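Long-range contacts in DNA replication factor Cdt1 (Mus musculus, PDB 3A4C), which licenses DNA replication with CDC6 and the origin recognition complex by promoting MCM loading onto DNA, is also needed for mitosis, and is represented here by its C-terminal domain: residues L9-R14 and E57-L62; R20-V25 and A41-S46; K31-M36 and D79-L84; A64-D69 and A95-H100. All coordinates share one frame; numbering follows the deposited sequence.

In the fold
This C-terminal domain is a winged helix; interactions 1, 2 and 4 join its helices, while interaction 3 pairs two strands of its small sheet. Interactions 1 and 2 both use the long helix 3-27; their centres are about 14 Å apart, and L60 CD1 meets M43 SD at 3.3 Å between them. Interaction 3 adds the sheet: M36 CE lies 3.4 Å from L60 CB, while L34 packs on V25 and R42 of interaction 2. Interaction 4 shares helix 53-66 with interaction 1 and brings in helix 90-104; L12 and L66 join these two. It stays about 6 Å, nearest atoms, from interaction 3. Residues 12-106 probably form the region that interacts with LRWD1.

Interaction 1: L9-R14 and E57-L62; sequences LQRLER and EKHLVL
R14 and H59 make the hydrogen bond of this contact: R14 NH2 donates to H59 NE2 over 3.0 Å. The donor approaches the imidazole at its edge, in the ring plane, although the bond is noticeably bent, with an angle of 141° at the hydrogen. The guanidinium itself stands steeply against the ring, the two planes 70° apart. R11 reaches the same ring from a different direction. Its aliphatic part crosses the histidine at about a right angle and sets CG 3.4 Å from H59 NE2, so that this nitrogen touches both arginines. One step back along the R11 side chain, CB rests against L62 CD1 at 3.5 Å. At the far end, R11 NH2 meets not the amine of K58 but its methylene CD, at 3.4 Å. K58 bends at its last torsion, and NZ ends 4.9 Å from R11 NH2, a pair of like charges near each other without touching.

Behind this first shell, H59 ND1 is hydrogen-bonded to the carbonyl O of E55, one turn earlier in helix 53-66, which fixes the rotation of the ring. L15 and L18 of helix 3-27, together with L51, also pack on the imidazole, and L15 and R8 touch L62. The axes of the segments 9-14 and 57-62 cross at -76°, 10.0 Å apart at closest approach. With a carbonyl at ND1 and an arginine donor at NE2, the arrangement is consistent with a neutral ring carrying its proton on ND1; the neighbouring positive charges would also tend to disfavour a second proton.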
loop_
_atom_site.group_PDB
_atom_site.type_symbol
_atom_site.label_atom_id
_atom_site.label_comp_id
_atom_site.label_asym_id
_atom_site.label_seq_id
_atom_site.Cartn_x
_atom_site.Cartn_y
_atom_site.Cartn_z
ATOM N N LEU A 9 9.685 5.736 -9.428
ATOM C CA LEU A 9 9.844 4.433 -10.061
ATOM C C LEU A 9 10.329 3.397 -9.038
ATOM O O LEU A 9 9.880 2.258 -9.048
ATOM C CB LEU A 9 10.812 4.522 -11.243
ATOM C CG LEU A 9 10.816 3.313 -12.173
ATOM C CD1 LEU A 9 9.446 3.113 -12.791
ATOM C CD2 LEU A 9 11.875 3.480 -13.250
ATOM N N GLN A 10 11.247 3.798 -8.162
ATOM C CA GLN A 10 11.700 2.936 -7.066
ATOM C C GLN A 10 10.531 2.467 -6.201
ATOM O O GLN A 10 10.410 1.289 -5.876
ATOM C CB GLN A 10 12.715 3.668 -6.180
ATOM C CG GLN A 10 14.098 3.819 -6.819
ATOM C CD GLN A 10 15.088 4.560 -5.935
ATOM O OE1 GLN A 10 14.808 4.854 -4.771
ATOM N NE2 GLN A 10 16.259 4.864 -6.490
ATOM N N ARG A 11 9.673 3.405 -5.826
ATOM C CA ARG A 11 8.531 3.102 -4.969
ATOM C C ARG A 11 7.531 2.220 -5.687
ATOM O O ARG A 11 7.032 1.251 -5.123
ATOM C CB ARG A 11 7.859 4.403 -4.525
ATOM C CG ARG A 11 8.729 5.231 -3.585
ATOM C CD ARG A 11 8.109 6.579 -3.281
ATOM N NE ARG A 11 8.774 7.242 -2.156
ATOM C CZ ARG A 11 8.851 8.563 -2.004
ATOM N NH1 ARG A 11 8.325 9.375 -2.914
ATOM N NH2 ARG A 11 9.469 9.075 -0.952
ATOM N N LEU A 12 7.238 2.556 -6.940
ATOM C CA LEU A 12 6.254 1.802 -7.717
ATOM C C LEU A 12 6.676 0.345 -7.894
ATOM O O LEU A 12 5.841 -0.564 -7.947
ATOM C CB LEU A 12 6.023 2.459 -9.081
ATOM C CG LEU A 12 5.316 3.821 -9.076
ATOM C CD1 LEU A 12 5.156 4.345 -10.500
ATOM C CD2 LEU A 12 3.968 3.718 -8.398
ATOM N N GLU A 13 7.977 0.121 -7.978
ATOM C CA GLU A 13 8.478 -1.233 -8.147
ATOM C C GLU A 13 8.240 -2.101 -6.911
ATOM O O GLU A 13 8.157 -3.324 -7.016
ATOM C CB GLU A 13 9.947 -1.215 -8.566
ATOM C CG GLU A 13 10.108 -0.905 -10.056
ATOM C CD GLU A 13 11.543 -0.624 -10.466
ATOM O OE1 GLU A 13 12.406 -0.469 -9.572
ATOM O OE2 GLU A 13 11.807 -0.553 -11.687
ATOM N N ARG A 14 8.099 -1.471 -5.753
ATOM C CA ARG A 14 7.870 -2.211 -4.514
ATOM C C ARG A 14 6.409 -2.574 -4.295
ATOM O O ARG A 14 6.098 -3.426 -3.464
ATOM C CB ARG A 14 8.343 -1.398 -3.308
ATOM C CG ARG A 14 9.803 -1.010 -3.334
ATOM C CD ARG A 14 10.235 -0.404 -2.011
ATOM N NE ARG A 14 11.638 -0.002 -2.050
ATOM C CZ ARG A 14 12.055 1.236 -2.296
ATOM N NH1 ARG A 14 13.354 1.506 -2.319
ATOM N NH2 ARG A 14 11.177 2.205 -2.516
ATOM N N GLU A 57 4.708 4.252 5.127
ATOM C CA GLU A 57 3.493 5.057 5.018
ATOM C C GLU A 57 3.407 5.686 3.641
ATOM O O GLU A 57 2.349 5.710 3.026
ATOM C CB GLU A 57 3.435 6.160 6.078
ATOM C CG GLU A 57 2.192 7.030 5.932
ATOM C CD GLU A 57 2.022 8.021 7.063
ATOM O OE1 GLU A 57 0.918 8.081 7.641
ATOM O OE2 GLU A 57 2.990 8.737 7.372
ATOM N N LYS A 58 4.529 6.203 3.163
ATOM C CA LYS A 58 4.566 6.817 1.844
ATOM C C LYS A 58 4.128 5.831 0.754
ATOM O O LYS A 58 3.380 6.193 -0.149
ATOM C CB LYS A 58 5.964 7.357 1.551
ATOM C CG LYS A 58 6.322 8.624 2.332
ATOM C CD LYS A 58 7.760 9.038 2.031
ATOM C CE LYS A 58 8.237 10.138 2.966
ATOM N NZ LYS A 58 7.410 11.365 2.818
ATOM N N HIS A 59 4.582 4.585 0.848
ATOM C CA HIS A 59 4.202 3.566 -0.137
ATOM C C HIS A 59 2.737 3.183 -0.047
ATOM O O HIS A 59 2.102 2.895 -1.060
ATOM C CB HIS A 59 5.066 2.314 0.009
ATOM C CG HIS A 59 6.475 2.510 -0.439
ATOM N ND1 HIS A 59 7.372 3.290 0.258
ATOM C CD2 HIS A 59 7.139 2.047 -1.524
ATOM C CE1 HIS A 59 8.531 3.291 -0.374
ATOM N NE2 HIS A 59 8.415 2.546 -1.460
ATOM N N LEU A 60 2.218 3.126 1.172
ATOM C CA LEU A 60 0.811 2.803 1.378
ATOM C C LEU A 60 -0.067 3.884 0.785
ATOM O O LEU A 60 -1.123 3.596 0.239
ATOM C CB LEU A 60 0.491 2.678 2.868
ATOM C CG LEU A 60 0.589 1.287 3.488
ATOM C CD1 LEU A 60 1.940 0.700 3.188
ATOM C CD2 LEU A 60 0.356 1.365 4.983
ATOM N N VAL A 61 0.359 5.136 0.932
ATOM C CA VAL A 61 -0.381 6.248 0.353
ATOM C C VAL A 61 -0.365 6.163 -1.169
ATOM O O VAL A 61 -1.380 6.407 -1.820
ATOM C CB VAL A 61 0.180 7.599 0.814
ATOM C CG1 VAL A 61 -0.352 8.718 -0.071
ATOM C CG2 VAL A 61 -0.194 7.854 2.279
ATOM N N LEU A 62 0.781 5.812 -1.746
ATOM C CA LEU A 62 0.849 5.593 -3.194
ATOM C C LEU A 62 -0.139 4.515 -3.620
ATOM O O LEU A 62 -0.827 4.648 -4.625
ATOM C CB LEU A 62 2.259 5.182 -3.615
ATOM C CG LEU A 62 3.361 6.231 -3.530
ATOM C CD1 LEU A 62 4.607 5.713 -4.277
ATOM C CD2 LEU A 62 2.891 7.536 -4.134
#

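Interaction 2: R20-V25 and A41-S46; sequences RVLRNV and ARMVDS
V21 and V25 each place CG1 anti to the backbone N (chi1 174° in V21), pointing a methyl from successive turns of helix 3-27 at helix 36-45. On the facing side, M43 bends at its last torsion (chi3 75°), which brings CE to L22, 3.9 Å from L22 CB. The sulphur sits beside L22 too, near CD1. V21 CG1 packs against S46 CB at 3.8 Å and reaches the CG of M43 as well. V25 spreads its two methyls over R42: CG1 lies 3.9 Å from R42 CD, and CG2 touches R42 CB and the S46 hydroxyl. That hydroxyl turns back along its own segment, S46 OG donating to R42 O at 2.7 Å.

No direct hydrogen bond spans the segments; a water does so instead, giving a proton to V25 O at 2.7 Å and accepting one from R42 NH1 at 2.9 Å. The same NH1 forms a salt bridge with E29. M56 and L60 of helix 53-66 close over M43, whose side chain thus lies among three helices. The axes of the helical segments 20-25 and 41-45 cross at 118°, 9.5 Å apart at closest approach, the first two helices of a winged-helix three-helix bundle.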
loop_
_atom_site.group_PDB
_atom_site.type_symbol
_atom_site.label_atom_id
_atom_site.label_comp_id
_atom_site.label_asym_id
_atom_site.label_seq_id
_atom_site.Cartn_x
_atom_site.Cartn_y
_atom_site.Cartn_z
ATOM N N ARG A 20 0.753 -7.344 -1.308
ATOM C CA ARG A 20 0.534 -8.673 -0.763
ATOM C C ARG A 20 0.797 -8.685 0.726
ATOM O O ARG A 20 0.055 -9.307 1.479
ATOM C CB ARG A 20 1.395 -9.728 -1.460
ATOM C CG ARG A 20 1.056 -11.155 -0.998
ATOM C CD ARG A 20 1.641 -12.210 -1.923
ATOM N NE ARG A 20 1.464 -11.823 -3.320
ATOM C CZ ARG A 20 0.399 -12.115 -4.055
ATOM N NH1 ARG A 20 -0.600 -12.822 -3.537
ATOM N NH2 ARG A 20 0.337 -11.696 -5.316
ATOM N N VAL A 21 1.856 -7.999 1.152
ATOM C CA VAL A 21 2.156 -7.894 2.578
ATOM C C VAL A 21 0.976 -7.222 3.279
ATOM O O VAL A 21 0.513 -7.679 4.320
ATOM C CB VAL A 21 3.445 -7.080 2.851
ATOM C CG1 VAL A 21 3.637 -6.861 4.357
ATOM C CG2 VAL A 21 4.668 -7.793 2.278
ATOM N N LEU A 22 0.487 -6.133 2.701
ATOM C CA LEU A 22 -0.689 -5.460 3.254
ATOM C C LEU A 22 -1.884 -6.412 3.378
ATOM O O LEU A 22 -2.549 -6.476 4.419
ATOM C CB LEU A 22 -1.074 -4.281 2.356
ATOM C CG LEU A 22 -2.318 -3.513 2.786
ATOM C CD1 LEU A 22 -2.130 -3.027 4.206
ATOM C CD2 LEU A 22 -2.580 -2.338 1.844
ATOM N N ARG A 23 -2.178 -7.146 2.310
ATOM C CA ARG A 23 -3.331 -8.032 2.353
ATOM C C ARG A 23 -3.167 -9.089 3.444
ATOM O O ARG A 23 -4.111 -9.406 4.162
ATOM C CB ARG A 23 -3.589 -8.708 1.006
ATOM C CG ARG A 23 -4.989 -9.312 0.968
ATOM C CD ARG A 23 -5.031 -10.633 0.257
ATOM N NE ARG A 23 -3.807 -11.402 0.458
ATOM C CZ ARG A 23 -3.578 -12.575 -0.117
ATOM N NH1 ARG A 23 -4.501 -13.101 -0.909
ATOM N NH2 ARG A 23 -2.436 -13.218 0.092
ATOM N N ASN A 24 -1.964 -9.629 3.569
ATOM C CA ASN A 24 -1.704 -10.630 4.601
ATOM C C ASN A 24 -1.861 -10.107 6.023
ATOM O O ASN A 24 -2.328 -10.828 6.902
ATOM C CB ASN A 24 -0.334 -11.261 4.402
ATOM C CG ASN A 24 -0.375 -12.393 3.395
ATOM O OD1 ASN A 24 0.477 -13.281 3.400
ATOM N ND2 ASN A 24 -1.381 -12.371 2.534
ATOM N N VAL A 25 -1.465 -8.858 6.245
ATOM C CA VAL A 25 -1.676 -8.218 7.542
ATOM C C VAL A 25 -3.168 -8.164 7.864
ATOM O O VAL A 25 -3.588 -8.460 8.988
ATOM C CB VAL A 25 -1.075 -6.801 7.574
ATOM C CG1 VAL A 25 -1.640 -5.993 8.757
ATOM C CG2 VAL A 25 0.442 -6.888 7.656
ATOM N N ALA A 41 3.686 -0.454 10.996
ATOM C CA ALA A 41 4.504 -1.244 11.916
ATOM C C ALA A 41 4.403 -2.727 11.582
ATOM O O ALA A 41 5.402 -3.447 11.575
ATOM C CB ALA A 41 4.082 -0.987 13.356
ATOM N N ARG A 42 3.198 -3.189 11.283
ATOM C CA ARG A 42 3.015 -4.592 10.942
ATOM C C ARG A 42 3.636 -4.936 9.587
ATOM O O ARG A 42 4.190 -6.019 9.404
ATOM C CB ARG A 42 1.532 -4.951 10.965
ATOM C CG ARG A 42 0.972 -4.943 12.364
ATOM C CD ARG A 42 -0.450 -5.443 12.418
ATOM N NE ARG A 42 -1.030 -5.141 13.726
ATOM C CZ ARG A 42 -2.259 -5.474 14.097
ATOM N NH1 ARG A 42 -3.044 -6.149 13.273
ATOM N NH2 ARG A 42 -2.699 -5.133 15.295
ATOM N N MET A 43 3.545 -4.013 8.638
ATOM C CA MET A 43 4.093 -4.266 7.314
ATOM C C MET A 43 5.614 -4.323 7.342
ATOM O O MET A 43 6.210 -5.226 6.778
ATOM C CB MET A 43 3.619 -3.205 6.324
ATOM C CG MET A 43 2.159 -3.403 5.916
ATOM S SD MET A 43 1.655 -2.223 4.675
ATOM C CE MET A 43 2.466 -2.902 3.215
ATOM N N VAL A 44 6.252 -3.363 7.997
ATOM C CA VAL A 44 7.706 -3.406 8.056
ATOM C C VAL A 44 8.175 -4.666 8.787
ATOM O O VAL A 44 9.192 -5.251 8.432
ATOM C CB VAL A 44 8.305 -2.141 8.690
ATOM C CG1 VAL A 44 7.984 -0.918 7.828
ATOM C CG2 VAL A 44 7.804 -1.959 10.113
ATOM N N ASP A 45 7.419 -5.101 9.791
ATOM C CA ASP A 45 7.809 -6.286 10.563
ATOM C C ASP A 45 7.496 -7.602 9.854
ATOM O O ASP A 45 7.925 -8.664 10.303
ATOM C CB ASP A 45 7.080 -6.313 11.895
ATOM C CG ASP A 45 7.617 -5.318 12.882
ATOM O OD1 ASP A 45 8.559 -4.568 12.551
ATOM O OD2 ASP A 45 7.083 -5.302 14.008
ATOM N N SER A 46 6.733 -7.539 8.772
ATOM C CA SER A 46 6.232 -8.751 8.115
ATOM C C SER A 46 7.092 -9.223 6.948
ATOM O O SER A 46 6.846 -10.281 6.368
ATOM C CB SER A 46 4.799 -8.527 7.618
ATOM O OG SER A 46 3.883 -8.591 8.693
HETATM O O HOH W 1 -2.255 -8.136 11.290
#

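Interaction 3: K31-M36 and D79-L84; sequences KPALTM and DTYVKL
L34 and V82 are paired where the short first strand of the winged-helix domain, 33-35, joins strand 79-84 in an antiparallel sheet. They form a hydrogen-bonded pair: V82 N donates to L34 O at 2.7 Å, almost straight, and L34 N returns a longer bond to V82 O at 3.1 Å. Just past the strand, M36 N reaches T80 O at 2.8 Å, carrying the pairing into the first turn of helix 36-45. CA-H...O contacts from A33 and T35 lie among these bonds.

T35 does two jobs with its branches. CG2 lies over one face of the Y81 ring, a CH-pi contact 4.0 Å from the centroid and 29° off the normal. T35 is also the N-cap residue of helix 36-45, and its OG1, between the backbone N and the carbonyl carbon (chi1 67°), caps V38 N by a hydrogen bond. A33 CB packs against Y81 CD1 at 4.1 Å. Toward the interior, M36 CG touches V82 CG2 at 3.7 Å.

Strand 79-84 is the middle one of three, with strand 71-76 along its other edge. F26 of helix 3-27 and V39 of helix 36-45 pack on L34 and V82, while L60 and V61 of helix 53-66 cover M36.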
loop_
_atom_site.group_PDB
_atom_site.type_symbol
_atom_site.label_atom_id
_atom_site.label_comp_id
_atom_site.label_asym_id
_atom_site.label_seq_id
_atom_site.Cartn_x
_atom_site.Cartn_y
_atom_site.Cartn_z
ATOM N N LYS A 31 -10.295 -7.318 12.832
ATOM C CA LYS A 31 -10.924 -6.016 12.627
ATOM C C LYS A 31 -10.832 -5.543 11.179
ATOM O O LYS A 31 -9.838 -5.802 10.496
ATOM C CB LYS A 31 -10.304 -4.980 13.566
ATOM C CG LYS A 31 -10.417 -5.370 15.030
ATOM C CD LYS A 31 -10.022 -4.231 15.941
ATOM C CE LYS A 31 -8.606 -3.776 15.660
ATOM N NZ LYS A 31 -8.107 -2.898 16.757
ATOM N N PRO A 32 -11.865 -4.823 10.715
ATOM C CA PRO A 32 -11.997 -4.376 9.321
ATOM C C PRO A 32 -11.106 -3.179 8.989
ATOM O O PRO A 32 -10.891 -2.893 7.819
ATOM C CB PRO A 32 -13.471 -3.949 9.218
ATOM C CG PRO A 32 -14.073 -4.147 10.587
ATOM C CD PRO A 32 -12.950 -4.301 11.559
ATOM N N ALA A 33 -10.613 -2.478 10.006
ATOM C CA ALA A 33 -9.732 -1.335 9.783
ATOM C C ALA A 33 -8.616 -1.320 10.803
ATOM O O ALA A 33 -8.773 -1.838 11.900
ATOM C CB ALA A 33 -10.517 -0.016 9.843
ATOM N N LEU A 34 -7.487 -0.724 10.432
ATOM C CA LEU A 34 -6.367 -0.531 11.346
ATOM C C LEU A 34 -5.823 0.867 11.127
ATOM O O LEU A 34 -5.907 1.387 10.023
ATOM C CB LEU A 34 -5.255 -1.542 11.058
ATOM C CG LEU A 34 -5.533 -3.021 11.324
ATOM C CD1 LEU A 34 -4.408 -3.855 10.713
ATOM C CD2 LEU A 34 -5.675 -3.271 12.814
ATOM N N THR A 35 -5.253 1.481 12.163
ATOM C CA THR A 35 -4.628 2.787 11.979
ATOM C C THR A 35 -3.394 2.641 11.102
ATOM O O THR A 35 -2.757 1.586 11.098
ATOM C CB THR A 35 -4.222 3.432 13.312
ATOM O OG1 THR A 35 -3.165 2.669 13.907
ATOM C CG2 THR A 35 -5.423 3.486 14.264
ATOM N N MET A 36 -3.080 3.695 10.352
ATOM C CA MET A 36 -1.885 3.751 9.511
ATOM C C MET A 36 -0.626 3.419 10.284
ATOM O O MET A 36 0.235 2.699 9.795
ATOM C CB MET A 36 -1.721 5.143 8.914
ATOM C CG MET A 36 -1.972 5.214 7.446
ATOM S SD MET A 36 -0.672 4.328 6.573
ATOM C CE MET A 36 -1.027 4.919 4.922
ATOM N N ASP A 79 -5.953 9.993 14.185
ATOM C CA ASP A 79 -5.630 8.705 13.580
ATOM C C ASP A 79 -6.076 8.710 12.131
ATOM O O ASP A 79 -7.012 9.405 11.777
ATOM C CB ASP A 79 -6.347 7.567 14.305
ATOM C CG ASP A 79 -5.930 7.442 15.754
ATOM O OD1 ASP A 79 -4.719 7.555 16.034
ATOM O OD2 ASP A 79 -6.817 7.222 16.607
ATOM N N THR A 80 -5.405 7.929 11.297
ATOM C CA THR A 80 -5.885 7.674 9.950
ATOM C C THR A 80 -6.132 6.185 9.810
ATOM O O THR A 80 -5.233 5.375 10.001
ATOM C CB THR A 80 -4.887 8.157 8.897
ATOM O OG1 THR A 80 -4.752 9.581 9.008
ATOM C CG2 THR A 80 -5.373 7.789 7.485
ATOM N N TYR A 81 -7.370 5.817 9.518
ATOM C CA TYR A 81 -7.709 4.407 9.435
ATOM C C TYR A 81 -7.558 3.879 8.021
ATOM O O TYR A 81 -7.990 4.520 7.070
ATOM C CB TYR A 81 -9.119 4.151 9.969
ATOM C CG TYR A 81 -9.139 4.117 11.471
ATOM C CD1 TYR A 81 -8.889 2.936 12.157
ATOM C CD2 TYR A 81 -9.377 5.271 12.209
ATOM C CE1 TYR A 81 -8.889 2.899 13.544
ATOM C CE2 TYR A 81 -9.376 5.246 13.599
ATOM C CZ TYR A 81 -9.129 4.057 14.258
ATOM O OH TYR A 81 -9.129 4.023 15.633
ATOM N N VAL A 82 -6.915 2.718 7.912
ATOM C CA VAL A 82 -6.768 1.990 6.662
ATOM C C VAL A 82 -7.789 0.855 6.581
ATOM O O VAL A 82 -7.892 0.022 7.481
ATOM C CB VAL A 82 -5.364 1.384 6.537
ATOM C CG1 VAL A 82 -5.272 0.529 5.284
ATOM C CG2 VAL A 82 -4.315 2.489 6.528
ATOM N N LYS A 83 -8.540 0.828 5.491
ATOM C CA LYS A 83 -9.577 -0.166 5.303
ATOM C C LYS A 83 -9.434 -0.768 3.915
ATOM O O LYS A 83 -9.214 -0.050 2.943
ATOM C CB LYS A 83 -10.953 0.490 5.476
ATOM C CG LYS A 83 -12.124 -0.478 5.466
ATOM C CD LYS A 83 -13.272 0.024 6.351
ATOM C CE LYS A 83 -13.876 1.332 5.842
ATOM N NZ LYS A 83 -15.072 1.759 6.654
ATOM N N LEU A 84 -9.543 -2.087 3.827
ATOM C CA LEU A 84 -9.502 -2.762 2.539
ATOM C C LEU A 84 -10.903 -3.191 2.137
ATOM O O LEU A 84 -11.683 -3.652 2.972
ATOM C CB LEU A 84 -8.596 -3.990 2.599
ATOM C CG LEU A 84 -7.097 -3.751 2.762
ATOM C CD1 LEU A 84 -6.341 -5.074 2.703
ATOM C CD2 LEU A 84 -6.601 -2.823 1.682
#

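Interaction 4: A64-D69 and A95-H100; sequences AELLPD and ARLAHH
L66 and L97 meet at the tight end of this contact, where L66 CD2 lies only 3.5 Å from L97 CD1, closer than carbons usually come. L97 turns CG anti to its backbone N (chi1 177°), beside the carbonyl carbon, and the two leucines cross obliquely. L67 packs more loosely. Its CD1 is 4.3 Å from L97 CB, and its CD2 lies near L97 N and the CD2 of H100, with R96 CB a little farther off.

Helix 53-66 ends here, L67 being the first residue to leave helical geometry. This is the third helix of the winged-helix domain; by its place in the fold it corresponds to the recognition helix of DNA-binding winged-helix proteins, and helix 90-104 is an extra one following the sheet. Helix 3-27 joins both: R8 and L12 touch L66, and L15 and P16 touch L97.

On the polar, water-bearing side, no direct hydrogen bond crosses between the segments. H100 CD2 comes to 3.1 Å from L66 O, the carbonyl lying oblique to the imidazole. A water sits at the ring edge, in its plane, 2.7 Å from H100 NE2, and gives L66 O a weak bond at 3.3 Å. The peptide oxygen of R96 stands above one ring face, displaced toward the rim, 3.1 Å from its plane.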
loop_
_atom_site.group_PDB
_atom_site.type_symbol
_atom_site.label_atom_id
_atom_site.label_comp_id
_atom_site.label_asym_id
_atom_site.label_seq_id
_atom_site.Cartn_x
_atom_site.Cartn_y
_atom_site.Cartn_z
ATOM N N ALA A 64 -2.874 3.659 -2.076
ATOM C CA ALA A 64 -4.220 4.212 -1.914
ATOM C C ALA A 64 -4.583 5.100 -3.092
ATOM O O ALA A 64 -5.745 5.187 -3.484
ATOM C CB ALA A 64 -4.332 4.995 -0.595
ATOM N N GLU A 65 -3.578 5.763 -3.650
ATOM C CA GLU A 65 -3.766 6.631 -4.805
ATOM C C GLU A 65 -3.931 5.832 -6.095
ATOM O O GLU A 65 -4.711 6.209 -6.970
ATOM C CB GLU A 65 -2.585 7.594 -4.921
ATOM C CG GLU A 65 -2.675 8.708 -3.884
ATOM C CD GLU A 65 -1.368 9.402 -3.643
ATOM O OE1 GLU A 65 -0.342 8.999 -4.243
ATOM O OE2 GLU A 65 -1.370 10.358 -2.843
ATOM N N LEU A 66 -3.205 4.721 -6.203
ATOM C CA LEU A 66 -3.282 3.884 -7.400
ATOM C C LEU A 66 -4.512 2.987 -7.403
ATOM O O LEU A 66 -5.079 2.715 -8.461
ATOM C CB LEU A 66 -2.018 3.035 -7.568
ATOM C CG LEU A 66 -0.932 3.653 -8.452
ATOM C CD1 LEU A 66 -0.340 4.853 -7.775
ATOM C CD2 LEU A 66 0.156 2.645 -8.779
ATOM N N LEU A 67 -4.919 2.529 -6.222
ATOM C CA LEU A 67 -6.012 1.564 -6.110
ATOM C C LEU A 67 -7.071 2.040 -5.114
ATOM O O LEU A 67 -7.330 1.375 -4.111
ATOM C CB LEU A 67 -5.469 0.203 -5.672
ATOM C CG LEU A 67 -4.385 -0.420 -6.555
ATOM C CD1 LEU A 67 -3.707 -1.579 -5.847
ATOM C CD2 LEU A 67 -4.967 -0.873 -7.882
ATOM N N PRO A 68 -7.698 3.189 -5.398
ATOM C CA PRO A 68 -8.629 3.811 -4.451
ATOM C C PRO A 68 -9.880 2.970 -4.181
ATOM O O PRO A 68 -10.501 3.138 -3.133
ATOM C CB PRO A 68 -9.016 5.113 -5.164
ATOM C CG PRO A 68 -8.839 4.785 -6.618
ATOM C CD PRO A 68 -7.557 4.003 -6.619
ATOM N N ASP A 69 -10.251 2.093 -5.105
ATOM C CA ASP A 69 -11.410 1.228 -4.898
ATOM C C ASP A 69 -11.098 0.073 -3.946
ATOM O O ASP A 69 -12.002 -0.580 -3.425
ATOM C CB ASP A 69 -11.923 0.690 -6.232
ATOM C CG ASP A 69 -12.616 1.755 -7.056
ATOM O OD1 ASP A 69 -12.951 2.820 -6.491
ATOM O OD2 ASP A 69 -12.824 1.528 -8.267
ATOM N N ALA A 95 -3.296 -7.096 -11.297
ATOM C CA ALA A 95 -3.291 -6.792 -12.726
ATOM C C ALA A 95 -3.565 -5.304 -12.946
ATOM O O ALA A 95 -2.919 -4.657 -13.768
ATOM C CB ALA A 95 -4.317 -7.641 -13.457
ATOM N N ARG A 96 -4.529 -4.760 -12.214
ATOM C CA ARG A 96 -4.835 -3.336 -12.323
ATOM C C ARG A 96 -3.648 -2.472 -11.916
ATOM O O ARG A 96 -3.342 -1.479 -12.572
ATOM C CB ARG A 96 -6.073 -2.965 -11.499
ATOM C CG ARG A 96 -7.370 -3.416 -12.145
ATOM C CD ARG A 96 -8.581 -2.718 -11.553
ATOM N NE ARG A 96 -8.799 -3.060 -10.153
ATOM C CZ ARG A 96 -9.269 -4.230 -9.735
ATOM N NH1 ARG A 96 -9.558 -5.187 -10.609
ATOM N NH2 ARG A 96 -9.445 -4.446 -8.437
ATOM N N LEU A 97 -2.988 -2.840 -10.822
ATOM C CA LEU A 97 -1.792 -2.125 -10.386
ATOM C C LEU A 97 -0.720 -2.109 -11.482
ATOM O O LEU A 97 -0.155 -1.058 -11.807
ATOM C CB LEU A 97 -1.240 -2.757 -9.107
ATOM C CG LEU A 97 0.050 -2.206 -8.505
ATOM C CD1 LEU A 97 -0.117 -0.736 -8.135
ATOM C CD2 LEU A 97 0.408 -3.017 -7.277
ATOM N N ALA A 98 -0.438 -3.278 -12.049
ATOM C CA ALA A 98 0.543 -3.391 -13.122
ATOM C C ALA A 98 0.182 -2.507 -14.308
ATOM O O ALA A 98 1.047 -1.854 -14.892
ATOM C CB ALA A 98 0.675 -4.844 -13.575
ATOM N N HIS A 99 -1.096 -2.501 -14.671
ATOM C CA HIS A 99 -1.562 -1.683 -15.790
ATOM C C HIS A 99 -1.366 -0.190 -15.519
ATOM O O HIS A 99 -0.876 0.548 -16.374
ATOM C CB HIS A 99 -3.036 -1.953 -16.073
ATOM C CG HIS A 99 -3.683 -0.902 -16.920
ATOM N ND1 HIS A 99 -3.638 -0.926 -18.299
ATOM C CD2 HIS A 99 -4.370 0.218 -16.585
ATOM C CE1 HIS A 99 -4.281 0.127 -18.775
ATOM N NE2 HIS A 99 -4.738 0.834 -17.756
ATOM N N HIS A 100 -1.772 0.252 -14.333
ATOM C CA HIS A 100 -1.584 1.643 -13.934
ATOM C C HIS A 100 -0.128 2.054 -14.005
ATOM O O HIS A 100 0.205 3.104 -14.558
ATOM C CB HIS A 100 -2.083 1.864 -12.508
ATOM C CG HIS A 100 -3.551 1.642 -12.347
ATOM N ND1 HIS A 100 -4.415 1.601 -13.419
ATOM C CD2 HIS A 100 -4.310 1.460 -11.243
ATOM C CE1 HIS A 100 -5.646 1.401 -12.981
ATOM N NE2 HIS A 100 -5.608 1.312 -11.664
HETATM O O HOH W 2 -7.753 1.362 -9.952
#